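Long-range contacts in LC-Est1C (Uncultured organism, PDB 3WYD), which probably hydrolyses carboxylic esters as the C-terminal alpha/beta-hydrolase domain of a metagenome-derived esterase: residues T29-T34 and R102-D107; V40-G45 and V73-G78; H130-A135 and I152-Q157; P139-G144 and V159-N164. All blocks are in the same frame, centred on the assembly; numbering follows the deposited sequence.

Contact 1. Residues T29-T34 and R102-D107; sequences TTYDGT and RDYKID
The rings of Y31 and Y104 meet obliquely, with planes at 53° and centroids 5.6 Å apart. This is a surface contact of the alpha/beta-hydrolase fold: the loop joining strands 23-26 and 37-43 lies against the turn between helix 88-103 and strand 106-107. Y31 CE2 comes in at the edge of the Y104 ring, near its plane, and lies 3.6 Å from Y104 CD1. One face of the Y31 ring is covered by G33 N from its own loop, displaced toward the rim, and F37 pairs edge-to-face with the same ring. K105 N sits at the hydroxyl end, close to the plane of Y31. The polar link is a nearly straight hydrogen bond (169°) from K105 N to Y31 OH, 2.9 Å long, formed just where Y104 leaves helical geometry. With CG anti to the backbone N (chi1 179°), the phenol reaches out of its loop far enough to accept it. A leucine at Y31 would probably leave K105 N without this acceptor and open a gap beside Y104. The aliphatic part of K105 runs past the carbonyl of G33. An Asx turn shapes the loop there: D32 OD1 accepts from T34 N at 3.0 Å on its anti side and from T34 OG1 at 2.6 Å on its syn side.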
loop_
_atom_site.group_PDB
_atom_site.type_symbol
_atom_site.label_atom_id
_atom_site.label_comp_id
_atom_site.label_asym_id
_atom_site.label_seq_id
_atom_site.Cartn_x
_atom_site.Cartn_y
_atom_site.Cartn_z
ATOM N N THR A 29 10.053 -30.645 0.692
ATOM C CA THR A 29 9.983 -32.074 0.963
ATOM C C THR A 29 11.270 -32.591 1.595
ATOM O O THR A 29 11.257 -33.643 2.226
ATOM C CB THR A 29 9.701 -32.880 -0.328
ATOM O OG1 THR A 29 10.771 -32.693 -1.254
ATOM C CG2 THR A 29 8.389 -32.464 -0.956
ATOM N N THR A 30 12.380 -31.904 1.343
ATOM C CA THR A 30 13.719 -32.306 1.801
ATOM C C THR A 30 14.020 -31.948 3.274
ATOM O O THR A 30 15.051 -32.378 3.834
ATOM C CB THR A 30 14.804 -31.656 0.922
ATOM O OG1 THR A 30 14.527 -30.256 0.797
ATOM C CG2 THR A 30 14.855 -32.276 -0.454
ATOM N N TYR A 31 13.183 -31.103 3.877
ATOM C CA TYR A 31 13.345 -30.728 5.283
ATOM C C TYR A 31 12.919 -31.872 6.206
ATOM O O TYR A 31 11.811 -32.393 6.096
ATOM C CB TYR A 31 12.569 -29.439 5.622
ATOM C CG TYR A 31 12.676 -29.026 7.081
ATOM C CD1 TYR A 31 13.728 -28.216 7.529
ATOM C CD2 TYR A 31 11.734 -29.436 8.010
ATOM C CE1 TYR A 31 13.840 -27.872 8.857
ATOM C CE2 TYR A 31 11.808 -29.059 9.346
ATOM C CZ TYR A 31 12.873 -28.263 9.769
ATOM O OH TYR A 31 12.951 -27.936 11.100
ATOM N N ASP A 32 13.808 -32.292 7.101
ATOM C CA ASP A 32 13.426 -33.323 8.066
ATOM C C ASP A 32 13.696 -32.964 9.518
ATOM O O ASP A 32 13.650 -33.827 10.394
ATOM C CB ASP A 32 14.058 -34.678 7.720
ATOM C CG ASP A 32 15.574 -34.652 7.753
ATOM O OD1 ASP A 32 16.146 -33.680 8.283
ATOM O OD2 ASP A 32 16.205 -35.620 7.260
ATOM N N GLY A 33 14.001 -31.702 9.780
ATOM C CA GLY A 33 14.289 -31.266 11.140
ATOM C C GLY A 33 15.686 -31.583 11.640
ATOM O O GLY A 33 16.020 -31.215 12.768
ATOM N N THR A 34 16.528 -32.175 10.793
ATOM C CA THR A 34 17.904 -32.549 11.175
ATOM C C THR A 34 18.954 -31.496 10.807
ATOM O O THR A 34 20.083 -31.541 11.312
ATOM C CB THR A 34 18.372 -33.938 10.588
ATOM O OG1 THR A 34 18.625 -33.857 9.180
ATOM C CG2 THR A 34 17.375 -35.071 10.892
ATOM N N ARG A 102 11.436 -20.646 16.082
ATOM C CA ARG A 102 11.126 -21.569 17.200
ATOM C C ARG A 102 10.764 -22.964 16.691
ATOM O O ARG A 102 11.266 -23.983 17.197
ATOM C CB ARG A 102 9.997 -21.015 18.076
ATOM C CG ARG A 102 10.449 -19.943 19.079
ATOM C CD ARG A 102 9.438 -19.725 20.210
ATOM N NE ARG A 102 8.133 -19.255 19.738
ATOM C CZ ARG A 102 7.895 -18.011 19.335
ATOM N NH1 ARG A 102 8.871 -17.112 19.366
ATOM N NH2 ARG A 102 6.682 -17.654 18.921
ATOM N N ASP A 103 9.907 -23.001 15.677
ATOM C CA ASP A 103 9.276 -24.243 15.220
ATOM C C ASP A 103 10.118 -25.080 14.282
ATOM O O ASP A 103 9.948 -26.300 14.203
ATOM C CB ASP A 103 7.949 -23.922 14.546
ATOM C CG ASP A 103 6.916 -23.411 15.505
ATOM O OD1 ASP A 103 7.123 -23.508 16.746
ATOM O OD2 ASP A 103 5.885 -22.909 15.017
ATOM N N TYR A 104 11.010 -24.426 13.530
ATOM C CA TYR A 104 11.813 -25.069 12.507
ATOM C C TYR A 104 13.274 -24.759 12.776
ATOM O O TYR A 104 13.554 -23.709 13.374
ATOM C CB TYR A 104 11.429 -24.508 11.106
ATOM C CG TYR A 104 10.028 -24.906 10.699
ATOM C CD1 TYR A 104 9.833 -26.120 10.053
ATOM C CD2 TYR A 104 8.923 -24.217 11.190
ATOM C CE1 TYR A 104 8.561 -26.586 9.817
ATOM C CE2 TYR A 104 7.616 -24.687 10.962
ATOM C CZ TYR A 104 7.474 -25.864 10.253
ATOM O OH TYR A 104 6.200 -26.358 10.026
ATOM N N LYS A 105 14.173 -25.584 12.234
ATOM C CA LYS A 105 15.607 -25.305 12.296
ATOM C C LYS A 105 15.980 -24.340 11.202
ATOM O O LYS A 105 16.094 -24.725 10.048
ATOM C CB LYS A 105 16.459 -26.574 12.166
ATOM C CG LYS A 105 16.353 -27.483 13.385
ATOM C CD LYS A 105 17.410 -28.567 13.329
ATOM C CE LYS A 105 18.793 -28.013 13.661
ATOM N NZ LYS A 105 18.997 -27.947 15.142
ATOM N N ILE A 106 16.143 -23.079 11.578
ATOM C CA ILE A 106 16.439 -22.051 10.580
ATOM C C ILE A 106 17.877 -21.564 10.738
ATOM O O ILE A 106 18.325 -21.257 11.852
ATOM C CB ILE A 106 15.501 -20.819 10.735
ATOM C CG1 ILE A 106 14.024 -21.215 10.644
ATOM C CG2 ILE A 106 15.877 -19.705 9.746
ATOM C CD1 ILE A 106 13.690 -21.990 9.377
ATOM N N ASP A 107 18.594 -21.502 9.630
ATOM C CA ASP A 107 19.977 -20.973 9.607
ATOM C C ASP A 107 19.939 -19.454 9.826
ATOM O O ASP A 107 19.395 -18.726 9.025
ATOM C CB ASP A 107 20.588 -21.278 8.232
ATOM C CG ASP A 107 22.012 -20.850 8.103
ATOM O OD1 ASP A 107 22.467 -19.980 8.882
ATOM O OD2 ASP A 107 22.684 -21.338 7.167
#

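Contact 2. Residues V40-G45 and V73-G78; sequences VIALHG and VACPKG
Parallel backbone pairing joins V40-I41 to V73-A74: A74 N donates to V40 O over 2.9 Å, and A42 N to A74 O over 3.0 Å. The ladder then breaks, because P76 has no N-H to offer A42 O. One water fills in, donating to A42 O and to P76 O (2.8 Å) while accepting from H44 N. Apolar contacts follow the strands, with I41 CD1 on A74 CB at 3.8 Å, L43 CD2 on P76 CG at 3.9 Å and A42 CB facing C75 SG. H44 adds a further polar group: with CG set between the backbone N and the carbonyl carbon (chi1 69°), its imidazole turns an edge to K77-G78. ND1 donates to G45 O in the ring plane, whereas the approach of G78 N to NE2 is weak. An alanine in place of H44 would probably leave G45 O without this donor and take the ring edge from P76 O and K77. In alpha/beta hydrolases the loop after the strand equivalent to 37-43, here starting at H44, commonly contributes to the oxyanion hole. Helix 88-103 covers the face of I41 and A74, helix 57-69 that of V40 and V73, and strand 110-116 flanks strand 37-43.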
loop_
_atom_site.group_PDB
_atom_site.type_symbol
_atom_site.label_atom_id
_atom_site.label_comp_id
_atom_site.label_asym_id
_atom_site.label_seq_id
_atom_site.Cartn_x
_atom_site.Cartn_y
_atom_site.Cartn_z
ATOM N N VAL A 40 12.770 -17.779 3.608
ATOM C CA VAL A 40 12.374 -16.544 2.887
ATOM C C VAL A 40 11.060 -16.030 3.403
ATOM O O VAL A 40 10.075 -16.772 3.516
ATOM C CB VAL A 40 12.248 -16.787 1.371
ATOM C CG1 VAL A 40 11.827 -15.509 0.660
ATOM C CG2 VAL A 40 13.492 -17.278 0.797
ATOM N N ILE A 41 11.018 -14.753 3.743
ATOM C CA ILE A 41 9.775 -14.086 4.080
ATOM C C ILE A 41 9.331 -13.381 2.790
ATOM O O ILE A 41 10.116 -12.613 2.224
ATOM C CB ILE A 41 10.011 -13.034 5.192
ATOM C CG1 ILE A 41 10.619 -13.697 6.451
ATOM C CG2 ILE A 41 8.713 -12.262 5.457
ATOM C CD1 ILE A 41 9.815 -14.893 6.999
ATOM N N ALA A 42 8.116 -13.683 2.313
ATOM C CA ALA A 42 7.599 -13.114 1.081
ATOM C C ALA A 42 6.370 -12.283 1.427
ATOM O O ALA A 42 5.423 -12.798 2.038
ATOM C CB ALA A 42 7.219 -14.262 0.123
ATOM N N LEU A 43 6.398 -10.984 1.111
ATOM C CA LEU A 43 5.350 -10.015 1.475
ATOM C C LEU A 43 4.492 -9.670 0.275
ATOM O O LEU A 43 4.999 -9.226 -0.756
ATOM C CB LEU A 43 6.003 -8.721 1.991
ATOM C CG LEU A 43 6.931 -8.889 3.193
ATOM C CD1 LEU A 43 7.540 -7.547 3.628
ATOM C CD2 LEU A 43 6.286 -9.625 4.408
ATOM N N HIS A 44 3.187 -9.957 0.377
ATOM C CA HIS A 44 2.207 -9.664 -0.660
ATOM C C HIS A 44 1.938 -8.197 -0.935
ATOM O O HIS A 44 2.287 -7.313 -0.150
ATOM C CB HIS A 44 0.871 -10.401 -0.355
ATOM C CG HIS A 44 0.151 -9.875 0.833
ATOM N ND1 HIS A 44 -0.523 -8.669 0.821
ATOM C CD2 HIS A 44 0.030 -10.363 2.088
ATOM C CE1 HIS A 44 -0.977 -8.415 2.037
ATOM N NE2 HIS A 44 -0.668 -9.432 2.822
ATOM N N GLY A 45 1.270 -7.972 -2.064
ATOM C CA GLY A 45 0.832 -6.623 -2.431
ATOM C C GLY A 45 -0.413 -6.136 -1.712
ATOM O O GLY A 45 -0.922 -6.767 -0.779
ATOM N N VAL A 73 9.432 -21.116 3.237
ATOM C CA VAL A 73 8.878 -19.774 2.912
ATOM C C VAL A 73 7.776 -19.456 3.907
ATOM O O VAL A 73 6.893 -20.290 4.151
ATOM C CB VAL A 73 8.271 -19.735 1.486
ATOM C CG1 VAL A 73 7.771 -18.302 1.157
ATOM C CG2 VAL A 73 9.293 -20.211 0.440
ATOM N N ALA A 74 7.793 -18.263 4.488
ATOM C CA ALA A 74 6.660 -17.772 5.260
ATOM C C ALA A 74 6.057 -16.552 4.616
ATOM O O ALA A 74 6.778 -15.605 4.246
ATOM C CB ALA A 74 7.073 -17.449 6.738
ATOM N N CYS A 75 4.742 -16.543 4.521
ATOM C CA CYS A 75 4.006 -15.433 3.881
ATOM C C CYS A 75 3.062 -14.818 4.886
ATOM O O CYS A 75 1.964 -15.374 5.138
ATOM C CB CYS A 75 3.201 -16.012 2.718
ATOM S SG CYS A 75 4.264 -16.720 1.448
ATOM N N PRO A 76 3.497 -13.765 5.597
ATOM C CA PRO A 76 2.611 -13.095 6.560
ATOM C C PRO A 76 1.389 -12.418 5.900
ATOM O O PRO A 76 1.406 -12.025 4.722
ATOM C CB PRO A 76 3.482 -12.003 7.170
ATOM C CG PRO A 76 4.860 -12.312 6.782
ATOM C CD PRO A 76 4.845 -13.172 5.547
ATOM N N LYS A 77 0.329 -12.264 6.678
ATOM C CA LYS A 77 -0.784 -11.447 6.239
ATOM C C LYS A 77 -0.476 -9.972 6.426
ATOM O O LYS A 77 -0.010 -9.562 7.481
ATOM C CB LYS A 77 -2.062 -11.813 6.976
ATOM C CG LYS A 77 -3.268 -11.025 6.459
ATOM C CD LYS A 77 -4.572 -11.422 7.138
ATOM C CE LYS A 77 -5.692 -10.465 6.743
ATOM N NZ LYS A 77 -6.083 -10.551 5.302
ATOM N N GLY A 78 -0.749 -9.184 5.397
ATOM C CA GLY A 78 -0.201 -7.845 5.291
ATOM C C GLY A 78 -1.199 -6.780 5.687
ATOM O O GLY A 78 -0.924 -5.588 5.507
HETATM O O HOH W 1 2.746 -12.333 2.316
HETATM O O HOH W 2 2.856 -9.842 3.801
#

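Contact 3. Residues H130-A135 and I152-Q157; sequences HPDVFA and IAHIPQ
I155 points its CB at the loop of P131-A135 and spreads its branches over the carbonyls there. With CG1 anti to the carbonyl carbon (chi1 -54°), CG2 is left anti to the backbone N, 3.8 Å from A135 O and about as far from F134 O. CG1 also passes F134 O at 4.0 Å and carries CD1 to within 3.5 Å of P131 O. The same CG1 lies over one face of the neighbouring H154 ring, toward its rim. That ring is turned so that NE2 donates to P131 O at 2.8 Å (149°); the oxygen lies close to the imidazole plane, though the donor is tilted from the carbonyl plane. Both residues belong to a type I turn from I152 to I155, closed by I155 N donating to I152 O. P156 CD packs 3.3 Å from A135 O, which also accepts from a water. The contact thus ties the connection between helix 118-129 and strand 136-140 to the loop entering strand 157-162. Its chemistry is mostly hydrocarbon on backbone oxygens; the one direct hydrogen bond needs only the NE2 proton of a neutral H154, though D132 OD1, 4.5 Å from H154 NE2, might modestly favour a charged ring.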
loop_
_atom_site.group_PDB
_atom_site.type_symbol
_atom_site.label_atom_id
_atom_site.label_comp_id
_atom_site.label_asym_id
_atom_site.label_seq_id
_atom_site.Cartn_x
_atom_site.Cartn_y
_atom_site.Cartn_z
ATOM N N HIS A 130 15.214 -3.375 11.336
ATOM C CA HIS A 130 15.801 -4.591 11.877
ATOM C C HIS A 130 16.948 -4.963 10.994
ATOM O O HIS A 130 16.962 -6.038 10.381
ATOM C CB HIS A 130 14.765 -5.731 11.891
ATOM C CG HIS A 130 13.622 -5.444 12.780
ATOM N ND1 HIS A 130 12.486 -4.814 12.345
ATOM C CD2 HIS A 130 13.510 -5.546 14.124
ATOM C CE1 HIS A 130 11.682 -4.598 13.375
ATOM N NE2 HIS A 130 12.276 -5.054 14.458
ATOM N N PRO A 131 18.006 -4.149 11.025
ATOM C CA PRO A 131 19.085 -4.246 10.065
ATOM C C PRO A 131 19.979 -5.465 10.250
ATOM O O PRO A 131 20.812 -5.771 9.389
ATOM C CB PRO A 131 19.844 -2.935 10.280
ATOM C CG PRO A 131 19.556 -2.568 11.689
ATOM C CD PRO A 131 18.122 -2.935 11.848
ATOM N N ASP A 132 19.891 -6.111 11.414
ATOM C CA ASP A 132 20.824 -7.173 11.748
ATOM C C ASP A 132 20.284 -8.577 11.485
ATOM O O ASP A 132 20.960 -9.568 11.716
ATOM C CB ASP A 132 21.236 -7.012 13.226
ATOM C CG ASP A 132 21.837 -5.635 13.491
ATOM O OD1 ASP A 132 22.567 -5.173 12.586
ATOM O OD2 ASP A 132 21.540 -5.025 14.550
ATOM N N VAL A 133 19.063 -8.664 10.953
ATOM C CA VAL A 133 18.389 -9.962 10.819
ATOM C C VAL A 133 18.584 -10.602 9.449
ATOM O O VAL A 133 18.865 -11.801 9.347
ATOM C CB VAL A 133 16.872 -9.805 11.021
ATOM C CG1 VAL A 133 16.149 -11.141 10.665
ATOM C CG2 VAL A 133 16.536 -9.421 12.477
ATOM N N PHE A 134 18.473 -9.798 8.393
ATOM C CA PHE A 134 18.304 -10.350 7.054
ATOM C C PHE A 134 19.597 -10.484 6.300
ATOM O O PHE A 134 20.478 -9.610 6.367
ATOM C CB PHE A 134 17.323 -9.494 6.246
ATOM C CG PHE A 134 15.960 -9.467 6.841
ATOM C CD1 PHE A 134 15.105 -10.558 6.701
ATOM C CD2 PHE A 134 15.533 -8.378 7.589
ATOM C CE1 PHE A 134 13.867 -10.544 7.351
ATOM C CE2 PHE A 134 14.335 -8.394 8.295
ATOM C CZ PHE A 134 13.476 -9.469 8.145
ATOM N N ALA A 135 19.747 -11.602 5.616
ATOM C CA ALA A 135 20.980 -11.874 4.871
ATOM C C ALA A 135 21.020 -11.116 3.550
ATOM O O ALA A 135 22.083 -10.642 3.111
ATOM C CB ALA A 135 21.134 -13.378 4.640
ATOM N N ILE A 152 21.354 -0.184 5.928
ATOM C CA ILE A 152 21.286 -1.551 5.377
ATOM C C ILE A 152 22.327 -1.745 4.269
ATOM O O ILE A 152 22.219 -2.658 3.449
ATOM C CB ILE A 152 19.844 -1.911 4.856
ATOM C CG1 ILE A 152 19.371 -0.895 3.811
ATOM C CG2 ILE A 152 18.882 -1.950 6.028
ATOM C CD1 ILE A 152 18.033 -1.325 3.122
ATOM N N ALA A 153 23.363 -0.905 4.260
ATOM C CA ALA A 153 24.398 -1.015 3.228
ATOM C C ALA A 153 25.187 -2.314 3.274
ATOM O O ALA A 153 25.796 -2.693 2.284
ATOM C CB ALA A 153 25.342 0.193 3.296
ATOM N N HIS A 154 25.194 -2.983 4.436
ATOM C CA HIS A 154 25.819 -4.282 4.535
ATOM C C HIS A 154 24.956 -5.439 4.048
ATOM O O HIS A 154 25.402 -6.580 4.066
ATOM C CB HIS A 154 26.156 -4.528 6.010
ATOM C CG HIS A 154 24.954 -4.545 6.898
ATOM N ND1 HIS A 154 24.224 -3.410 7.181
ATOM C CD2 HIS A 154 24.324 -5.569 7.525
ATOM C CE1 HIS A 154 23.201 -3.731 7.957
ATOM N NE2 HIS A 154 23.244 -5.036 8.183
ATOM N N ILE A 155 23.717 -5.150 3.640
ATOM C CA ILE A 155 22.799 -6.204 3.172
ATOM C C ILE A 155 22.709 -6.173 1.646
ATOM O O ILE A 155 22.246 -5.179 1.084
ATOM C CB ILE A 155 21.389 -6.005 3.756
ATOM C CG1 ILE A 155 21.484 -5.895 5.301
ATOM C CG2 ILE A 155 20.467 -7.173 3.338
ATOM C CD1 ILE A 155 20.135 -5.618 5.938
ATOM N N PRO A 156 23.153 -7.243 0.978
ATOM C CA PRO A 156 23.085 -7.236 -0.506
ATOM C C PRO A 156 21.622 -7.244 -0.975
ATOM O O PRO A 156 20.790 -8.010 -0.446
ATOM C CB PRO A 156 23.783 -8.540 -0.911
ATOM C CG PRO A 156 24.649 -8.883 0.262
ATOM C CD PRO A 156 23.879 -8.391 1.513
ATOM N N GLN A 157 21.336 -6.419 -1.975
ATOM C CA GLN A 157 19.972 -6.186 -2.379
ATOM C C GLN A 157 19.840 -6.418 -3.876
ATOM O O GLN A 157 20.659 -5.924 -4.669
ATOM C CB GLN A 157 19.594 -4.750 -2.052
ATOM C CG GLN A 157 19.461 -4.567 -0.519
ATOM C CD GLN A 157 19.477 -3.111 -0.089
ATOM O OE1 GLN A 157 18.689 -2.306 -0.568
ATOM N NE2 GLN A 157 20.479 -2.741 0.715
HETATM O O HOH W 3 23.830 -9.311 5.152
#

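Contact 4. Residues P139-G144 and V159-N164; sequences PVAGGG and VVHGDN
Neighbouring parallel strands 136-140 and 157-162 of the central alpha/beta-hydrolase sheet end side by side here, where V140 bridges V160 and the residues before and after V140 bond to V160. V160 is gripped through both its backbone polar atoms: its N donates to P139 O at 3.1 Å, and its O accepts from A141 N at 2.9 Å with an almost straight angle of 175°. The side chains of V140 and V160 lie alongside, pointing the same way, with V140 CG2 4.1 Å from V160 CB. On the P139 side, the ring carbon CG meets V159 CG2 at 4.2 Å, and W124 of helix 118-129 touches both residues. Past V140 the segment 139-144 leaves the strand, A141 adopting a left-handed conformation. This bend carries A141 against D165 and H197, which with S117 probably form the catalytic triad, and so places the strand end beside the likely active site. The H161 ring lies against A141 and G142. It is held from outside the pair of strands, ND1 by S173 OG and NE2 by V168 O, leaving a face for A141 and an edge for G142. G142 O lies in the ring plane, 3.3 Å from H161 CE1, while A141 CA sits above the ring in a CH-pi contact, 3.7 Å from the H161 centroid and 19° off its normal.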
loop_
_atom_site.group_PDB
_atom_site.type_symbol
_atom_site.label_atom_id
_atom_site.label_comp_id
_atom_site.label_asym_id
_atom_site.label_seq_id
_atom_site.Cartn_x
_atom_site.Cartn_y
_atom_site.Cartn_z
ATOM N N PRO A 139 13.375 -6.300 -2.937
ATOM C CA PRO A 139 12.119 -5.557 -3.170
ATOM C C PRO A 139 11.755 -5.419 -4.643
ATOM O O PRO A 139 12.609 -5.030 -5.494
ATOM C CB PRO A 139 12.398 -4.183 -2.544
ATOM C CG PRO A 139 13.906 -4.059 -2.636
ATOM C CD PRO A 139 14.492 -5.434 -2.533
ATOM N N VAL A 140 10.486 -5.695 -4.941
ATOM C CA VAL A 140 9.988 -5.676 -6.323
ATOM C C VAL A 140 8.863 -4.635 -6.459
ATOM O O VAL A 140 7.857 -4.724 -5.748
ATOM C CB VAL A 140 9.458 -7.079 -6.707
ATOM C CG1 VAL A 140 8.939 -7.067 -8.150
ATOM C CG2 VAL A 140 10.611 -8.124 -6.561
ATOM N N ALA A 141 9.059 -3.655 -7.345
ATOM C CA ALA A 141 8.068 -2.604 -7.623
ATOM C C ALA A 141 7.665 -1.878 -6.346
ATOM O O ALA A 141 6.505 -1.526 -6.124
ATOM C CB ALA A 141 6.841 -3.176 -8.413
ATOM N N GLY A 142 8.687 -1.592 -5.535
ATOM C CA GLY A 142 8.490 -0.838 -4.294
ATOM C C GLY A 142 9.189 0.498 -4.266
ATOM O O GLY A 142 9.389 1.160 -5.284
ATOM N N GLY A 143 9.554 0.887 -3.068
ATOM C CA GLY A 143 10.121 2.198 -2.833
ATOM C C GLY A 143 10.367 2.359 -1.356
ATOM O O GLY A 143 10.207 1.403 -0.568
ATOM N N GLY A 144 10.803 3.558 -0.968
ATOM C CA GLY A 144 10.989 3.801 0.458
ATOM C C GLY A 144 11.694 5.114 0.719
ATOM O O GLY A 144 11.550 6.059 -0.071
ATOM N N VAL A 159 17.067 -5.403 -6.627
ATOM C CA VAL A 159 15.936 -4.509 -6.775
ATOM C C VAL A 159 15.351 -4.719 -8.166
ATOM O O VAL A 159 16.086 -4.740 -9.119
ATOM C CB VAL A 159 16.361 -3.048 -6.633
ATOM C CG1 VAL A 159 15.150 -2.101 -6.798
ATOM C CG2 VAL A 159 17.009 -2.819 -5.241
ATOM N N VAL A 160 14.026 -4.888 -8.254
ATOM C CA VAL A 160 13.349 -5.100 -9.560
ATOM C C VAL A 160 12.270 -4.063 -9.738
ATOM O O VAL A 160 11.519 -3.775 -8.788
ATOM C CB VAL A 160 12.720 -6.476 -9.615
ATOM C CG1 VAL A 160 11.940 -6.663 -10.915
ATOM C CG2 VAL A 160 13.764 -7.563 -9.458
ATOM N N HIS A 161 12.233 -3.391 -10.898
ATOM C CA HIS A 161 11.128 -2.459 -11.140
ATOM C C HIS A 161 10.913 -2.356 -12.621
ATOM O O HIS A 161 11.880 -2.358 -13.384
ATOM C CB HIS A 161 11.451 -1.042 -10.586
ATOM C CG HIS A 161 10.262 -0.285 -10.071
ATOM N ND1 HIS A 161 10.150 0.075 -8.745
ATOM C CD2 HIS A 161 9.130 0.144 -10.679
ATOM C CE1 HIS A 161 9.031 0.762 -8.567
ATOM N NE2 HIS A 161 8.362 0.766 -9.714
ATOM N N GLY A 162 9.660 -2.173 -13.013
ATOM C CA GLY A 162 9.375 -1.971 -14.447
ATOM C C GLY A 162 9.374 -0.497 -14.801
ATOM O O GLY A 162 8.881 0.330 -14.038
ATOM N N ASP A 163 9.925 -0.112 -15.958
ATOM C CA ASP A 163 9.977 1.325 -16.297
ATOM C C ASP A 163 8.721 1.947 -16.860
ATOM O O ASP A 163 8.689 3.149 -17.129
ATOM C CB ASP A 163 11.185 1.664 -17.191
ATOM C CG ASP A 163 10.982 1.264 -18.626
ATOM O OD1 ASP A 163 9.938 0.706 -18.976
ATOM O OD2 ASP A 163 11.931 1.488 -19.411
ATOM N N ASN A 164 7.657 1.153 -16.868
ATOM C CA ASN A 164 6.346 1.667 -17.261
ATOM C C ASN A 164 5.295 1.324 -16.221
ATOM O O ASN A 164 4.129 1.120 -16.538
ATOM C CB ASN A 164 5.956 1.181 -18.646
ATOM C CG ASN A 164 4.874 2.047 -19.256
ATOM O OD1 ASN A 164 4.834 3.245 -19.018
ATOM N ND2 ASN A 164 4.043 1.458 -20.074
#

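Contacts 2 and 4 lie on one mixed sheet, their centres about 17 Å apart: contact 2 pairs strands 37-43 and 72-76, contact 4 pairs strands 136-140 and 157-162, and strand 110-116 runs between the two pairs. Along the chain, contact 1 encloses contact 2, and both close before contacts 3 and 4 open. The last two interleave: segment 130-135 leads into strand 136-140 and segment 152-157 into strand 157-162, so contact 3 fastens the connections whose strands contact 4 pairs, with centres about 18 Å apart. Contact 1 is peripheral, its centre about 32 Å from that of contact 4, where A141 touches two residues of the probable triad.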